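Local coordinates for hypothetical protein ybgI (Escherichia coli, Escherichia coli O157:H7, PDB 1NMO) that is a metal-binding protein of the NIF3 family that forms a ring-shaped hexamer and may help degrade radiation-damaged nucleotides, at residues 35-48 and 233-245. Residues are numbered along the deposited sequence; the frame is centred on the assembly and turned at random.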
loop_
_atom_site.group_PDB
_atom_site.type_symbol
_atom_site.label_atom_id
_atom_site.label_comp_id
_atom_site.label_asym_id
_atom_site.label_seq_id
_atom_site.Cartn_x
_atom_site.Cartn_y
_atom_site.Cartn_z
ATOM N N VAL A 35 -40.114 -13.866 -25.514
ATOM C CA VAL A 35 -39.073 -13.824 -24.472
ATOM C C VAL A 35 -38.948 -15.140 -23.703
ATOM O O VAL A 35 -39.924 -15.617 -23.106
ATOM C CB VAL A 35 -39.380 -12.720 -23.430
ATOM C CG1 VAL A 35 -38.488 -12.952 -22.198
ATOM C CG2 VAL A 35 -39.115 -11.308 -24.019
ATOM N N GLN A 36 -37.768 -15.728 -23.718
ATOM C CA GLN A 36 -37.493 -16.969 -23.015
ATOM C C GLN A 36 -36.303 -16.859 -22.057
ATOM O O GLN A 36 -36.377 -17.323 -20.914
ATOM C CB GLN A 36 -37.186 -18.115 -23.975
ATOM C CG GLN A 36 -36.619 -19.356 -23.215
ATOM C CD GLN A 36 -37.573 -19.908 -22.037
ATOM O OE1 GLN A 36 -37.100 -20.623 -21.065
ATOM N NE2 GLN A 36 -38.914 -19.594 -22.132
ATOM N N LYS A 37 -35.214 -16.237 -22.501
ATOM C CA LYS A 37 -33.974 -16.113 -21.717
ATOM C C LYS A 37 -33.906 -14.699 -21.101
ATOM O O LYS A 37 -34.020 -13.710 -21.841
ATOM C CB LYS A 37 -32.792 -16.394 -22.676
ATOM C CG LYS A 37 -31.415 -16.237 -22.051
ATOM C CD LYS A 37 -30.809 -17.531 -21.513
ATOM C CE LYS A 37 -29.616 -17.211 -20.567
ATOM N NZ LYS A 37 -29.284 -18.327 -19.500
ATOM N N ILE A 38 -33.757 -14.582 -19.772
ATOM C CA ILE A 38 -33.778 -13.257 -19.155
ATOM C C ILE A 38 -32.617 -12.975 -18.190
ATOM O O ILE A 38 -32.282 -13.842 -17.345
ATOM C CB ILE A 38 -35.106 -13.067 -18.380
ATOM C CG1 ILE A 38 -36.284 -13.337 -19.277
ATOM C CG2 ILE A 38 -35.299 -11.678 -17.987
ATOM C CD1 ILE A 38 -37.552 -12.781 -18.656
ATOM N N VAL A 39 -32.004 -11.789 -18.344
ATOM C CA VAL A 39 -30.932 -11.312 -17.500
ATOM C C VAL A 39 -31.517 -10.101 -16.691
ATOM O O VAL A 39 -32.216 -9.221 -17.258
ATOM C CB VAL A 39 -29.686 -10.863 -18.376
ATOM C CG1 VAL A 39 -28.850 -9.765 -17.635
ATOM C CG2 VAL A 39 -28.830 -12.086 -18.754
ATOM N N THR A 40 -31.251 -10.092 -15.371
ATOM C CA THR A 40 -31.731 -9.086 -14.475
ATOM C C THR A 40 -30.569 -8.565 -13.648
ATOM O O THR A 40 -29.520 -9.233 -13.530
ATOM C CB THR A 40 -32.792 -9.679 -13.524
ATOM O OG1 THR A 40 -32.159 -10.576 -12.586
ATOM C CG2 THR A 40 -33.865 -10.429 -14.338
ATOM N N GLY A 41 -30.730 -7.348 -13.099
ATOM C CA GLY A 41 -29.683 -6.756 -12.275
ATOM C C GLY A 41 -30.236 -5.507 -11.683
ATOM O O GLY A 41 -31.346 -5.159 -12.039
ATOM N N VAL A 42 -29.499 -4.815 -10.812
ATOM C CA VAL A 42 -30.036 -3.573 -10.190
ATOM C C VAL A 42 -30.306 -2.420 -11.238
ATOM O O VAL A 42 -31.348 -1.760 -11.230
ATOM C CB VAL A 42 -28.985 -3.100 -9.138
ATOM C CG1 VAL A 42 -29.369 -1.734 -8.550
ATOM C CG2 VAL A 42 -28.821 -4.173 -8.020
ATOM N N THR A 43 -29.379 -2.251 -12.189
ATOM C CA THR A 43 -29.414 -1.137 -13.125
ATOM C C THR A 43 -29.051 -1.513 -14.509
ATOM O O THR A 43 -28.139 -2.305 -14.689
ATOM C CB THR A 43 -28.431 -0.062 -12.608
ATOM O OG1 THR A 43 -28.878 0.324 -11.298
ATOM C CG2 THR A 43 -28.332 1.209 -13.530
ATOM N N ALA A 44 -29.740 -0.935 -15.502
ATOM C CA ALA A 44 -29.472 -1.252 -16.905
ATOM C C ALA A 44 -28.227 -0.513 -17.450
ATOM O O ALA A 44 -28.325 0.248 -18.395
ATOM C CB ALA A 44 -30.737 -0.905 -17.769
ATOM N N SER A 45 -27.075 -0.747 -16.831
ATOM C CA SER A 45 -25.832 -0.151 -17.233
ATOM C C SER A 45 -25.311 -0.835 -18.482
ATOM O O SER A 45 -25.749 -1.910 -18.837
ATOM C CB SER A 45 -24.790 -0.366 -16.123
ATOM O OG SER A 45 -24.682 -1.807 -15.941
ATOM N N GLN A 46 -24.340 -0.212 -19.152
ATOM C CA GLN A 46 -23.778 -0.844 -20.337
ATOM C C GLN A 46 -23.237 -2.207 -19.939
ATOM O O GLN A 46 -23.317 -3.154 -20.708
ATOM C CB GLN A 46 -22.585 -0.045 -20.818
ATOM C CG GLN A 46 -22.068 -0.551 -22.192
ATOM C CD GLN A 46 -23.093 -0.240 -23.234
ATOM O OE1 GLN A 46 -23.552 0.927 -23.300
ATOM N NE2 GLN A 46 -23.496 -1.237 -24.042
ATOM N N ALA A 47 -22.659 -2.323 -18.736
ATOM C CA ALA A 47 -22.065 -3.591 -18.317
ATOM C C ALA A 47 -23.058 -4.734 -18.239
ATOM O O ALA A 47 -22.719 -5.836 -18.605
ATOM C CB ALA A 47 -21.310 -3.414 -16.971
ATOM N N LEU A 48 -24.282 -4.495 -17.810
ATOM C CA LEU A 48 -25.334 -5.557 -17.723
ATOM C C LEU A 48 -25.768 -5.878 -19.103
ATOM O O LEU A 48 -26.021 -7.031 -19.501
ATOM C CB LEU A 48 -26.609 -5.055 -17.045
ATOM C CG LEU A 48 -27.367 -5.731 -15.929
ATOM C CD1 LEU A 48 -28.906 -5.597 -16.071
ATOM C CD2 LEU A 48 -26.888 -7.126 -15.796
ATOM N N ASN A 233 -42.281 -19.527 -10.987
ATOM C CA ASN A 233 -43.663 -19.506 -11.441
ATOM C C ASN A 233 -43.849 -19.541 -12.937
ATOM O O ASN A 233 -44.985 -19.477 -13.438
ATOM C CB ASN A 233 -44.386 -18.311 -10.873
ATOM C CG ASN A 233 -44.632 -18.457 -9.367
ATOM O OD1 ASN A 233 -45.776 -18.515 -8.911
ATOM N ND2 ASN A 233 -43.564 -18.550 -8.603
ATOM N N THR A 234 -42.739 -19.647 -13.661
ATOM C CA THR A 234 -42.822 -19.680 -15.110
ATOM C C THR A 234 -41.737 -20.587 -15.649
ATOM O O THR A 234 -40.948 -21.144 -14.892
ATOM C CB THR A 234 -42.620 -18.276 -15.754
ATOM O OG1 THR A 234 -41.238 -17.917 -15.641
ATOM C CG2 THR A 234 -43.480 -17.275 -15.135
ATOM N N ASP A 235 -41.708 -20.738 -16.967
ATOM C CA ASP A 235 -40.712 -21.611 -17.603
ATOM C C ASP A 235 -39.527 -20.847 -18.193
ATOM O O ASP A 235 -38.604 -21.425 -18.836
ATOM C CB ASP A 235 -41.405 -22.483 -18.677
ATOM C CG ASP A 235 -42.589 -23.308 -18.074
ATOM O OD1 ASP A 235 -42.367 -23.977 -16.985
ATOM O OD2 ASP A 235 -43.727 -23.281 -18.669
ATOM N N LEU A 236 -39.553 -19.546 -17.916
ATOM C CA LEU A 236 -38.538 -18.606 -18.374
ATOM C C LEU A 236 -37.231 -18.947 -17.707
ATOM O O LEU A 236 -37.229 -19.417 -16.595
ATOM C CB LEU A 236 -38.923 -17.196 -17.965
ATOM C CG LEU A 236 -40.177 -16.609 -18.591
ATOM C CD1 LEU A 236 -40.467 -15.291 -17.905
ATOM C CD2 LEU A 236 -40.013 -16.467 -20.128
ATOM N N ASP A 237 -36.112 -18.698 -18.374
ATOM C CA ASP A 237 -34.831 -18.944 -17.763
ATOM C C ASP A 237 -34.314 -17.538 -17.273
ATOM O O ASP A 237 -33.781 -16.781 -18.092
ATOM C CB ASP A 237 -33.897 -19.551 -18.828
ATOM C CG ASP A 237 -32.439 -19.610 -18.373
ATOM O OD1 ASP A 237 -32.238 -19.754 -17.148
ATOM O OD2 ASP A 237 -31.482 -19.547 -19.208
ATOM N N VAL A 238 -34.437 -17.205 -15.979
ATOM C CA VAL A 238 -34.002 -15.904 -15.491
ATOM C C VAL A 238 -32.722 -15.964 -14.681
ATOM O O VAL A 238 -32.629 -16.761 -13.739
ATOM C CB VAL A 238 -35.105 -15.267 -14.645
ATOM C CG1 VAL A 238 -34.797 -13.793 -14.425
ATOM C CG2 VAL A 238 -36.461 -15.396 -15.395
ATOM N N THR A 239 -31.712 -15.140 -15.028
ATOM C CA THR A 239 -30.426 -15.160 -14.323
ATOM C C THR A 239 -30.109 -13.766 -13.777
ATOM O O THR A 239 -29.851 -12.846 -14.531
ATOM C CB THR A 239 -29.267 -15.546 -15.303
ATOM O OG1 THR A 239 -29.542 -16.814 -15.915
ATOM C CG2 THR A 239 -27.930 -15.699 -14.567
ATOM N N PHE A 240 -30.107 -13.610 -12.460
ATOM C CA PHE A 240 -29.759 -12.334 -11.814
ATOM C C PHE A 240 -28.237 -12.111 -11.767
ATOM O O PHE A 240 -27.520 -12.950 -11.210
ATOM C CB PHE A 240 -30.270 -12.311 -10.380
ATOM C CG PHE A 240 -29.697 -11.192 -9.545
ATOM C CD1 PHE A 240 -29.808 -9.878 -9.952
ATOM C CD2 PHE A 240 -29.014 -11.460 -8.356
ATOM C CE1 PHE A 240 -29.239 -8.847 -9.200
ATOM C CE2 PHE A 240 -28.448 -10.401 -7.609
ATOM C CZ PHE A 240 -28.558 -9.112 -8.038
ATOM N N ILE A 241 -27.746 -11.007 -12.354
ATOM C CA ILE A 241 -26.305 -10.675 -12.342
ATOM C C ILE A 241 -26.006 -9.472 -11.443
ATOM O O ILE A 241 -26.565 -8.375 -11.674
ATOM C CB ILE A 241 -25.804 -10.339 -13.750
ATOM C CG1 ILE A 241 -26.093 -11.524 -14.648
ATOM C CG2 ILE A 241 -24.260 -10.120 -13.744
ATOM C CD1 ILE A 241 -25.356 -11.460 -15.991
ATOM N N ASP A 242 -25.179 -9.662 -10.410
ATOM C CA ASP A 242 -24.800 -8.582 -9.497
ATOM C C ASP A 242 -23.495 -7.889 -10.016
ATOM O O ASP A 242 -22.407 -8.404 -9.826
ATOM C CB ASP A 242 -24.562 -9.164 -8.093
ATOM C CG ASP A 242 -24.087 -8.088 -7.048
ATOM O OD1 ASP A 242 -23.989 -6.882 -7.387
ATOM O OD2 ASP A 242 -23.814 -8.459 -5.870
ATOM N N ILE A 243 -23.584 -6.734 -10.685
ATOM C CA ILE A 243 -22.355 -6.038 -11.108
ATOM C C ILE A 243 -22.189 -4.968 -10.076
ATOM O O ILE A 243 -22.972 -4.047 -9.988
ATOM C CB ILE A 243 -22.518 -5.476 -12.425
ATOM C CG1 ILE A 243 -23.149 -6.641 -13.269
ATOM C CG2 ILE A 243 -21.110 -4.791 -12.911
ATOM C CD1 ILE A 243 -23.097 -6.537 -14.836
ATOM N N PRO A 244 -21.129 -5.115 -9.255
ATOM C CA PRO A 244 -20.720 -4.279 -8.157
ATOM C C PRO A 244 -20.605 -2.816 -8.477
ATOM O O PRO A 244 -19.999 -2.422 -9.489
ATOM C CB PRO A 244 -19.402 -4.932 -7.714
ATOM C CG PRO A 244 -19.679 -6.423 -7.991
ATOM C CD PRO A 244 -20.179 -6.232 -9.436
ATOM N N ASN A 245 -21.187 -2.019 -7.599
ATOM C CA ASN A 245 -21.204 -0.568 -7.694
ATOM C C ASN A 245 -20.910 -0.179 -6.210
ATOM O O ASN A 245 -21.583 -0.698 -5.286
ATOM C CB ASN A 245 -22.599 -0.135 -8.175
ATOM C CG ASN A 245 -22.759 1.405 -8.249
ATOM O OD1 ASN A 245 -22.081 2.156 -7.492
ATOM N ND2 ASN A 245 -23.677 1.884 -9.123
HETATM O O HOH W 1 -26.725 -5.789 -10.935
#
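Asp237, Ile38 and Thr40 are among the residues most buried where strand 237-240 lies parallel to strand 37-41, and together they illustrate how a parallel edge strand is secured on both faces of a sheet. On the face with Val39 and Thr239, Lys37 and Asp237 run alongside each other, pointing the same way. The lysine chain bends at chi2 (94°), bringing NZ to the syn side of the carboxylate; NZ stands 30° out of the carboxylate plane and is modelled 2.5 Å from Asp237 OD2, a salt bridge whose exact length is uncertain. Between the strands, Ile38 is held through both backbone polar atoms: its N donates to Asp237 O at 2.8 Å, and its O accepts from Thr239 N at 2.7 Å. This is the staggered pattern of parallel pairing, continued by Thr40, whose O receives a nearly straight bond from Ile241 N. The other face is largely apolar. Ile38 CB packs beside Val238 CG2, while its CD1 reaches Leu236 CD1 at 3.9 Å. Thr40 lies across Val238, its CG2 pressed tightly against Val238 CG1 at 3.5 Å. Its chi1 of 70° places OG1 in the cleft flanked by its own N and C atoms, 3.4 Å from Phe240 CB and in plane at the edge of the ring; the hydroxyl is hydrogen-bonded to Ser227. Beyond the strands, a water joins Val42 N to Ile241 O and Ile243 N, the Val42 side chain touches the iron ligand His64, and Ile243 CD1 rests on Leu48 CA at 3.8 Å. Strand 237-240 is the outermost strand of this sheet within the chain, with strand 59-62 on the far side of strand 37-41; helices 3-13 and 221-233 cover the Ile38 and Thr40 face.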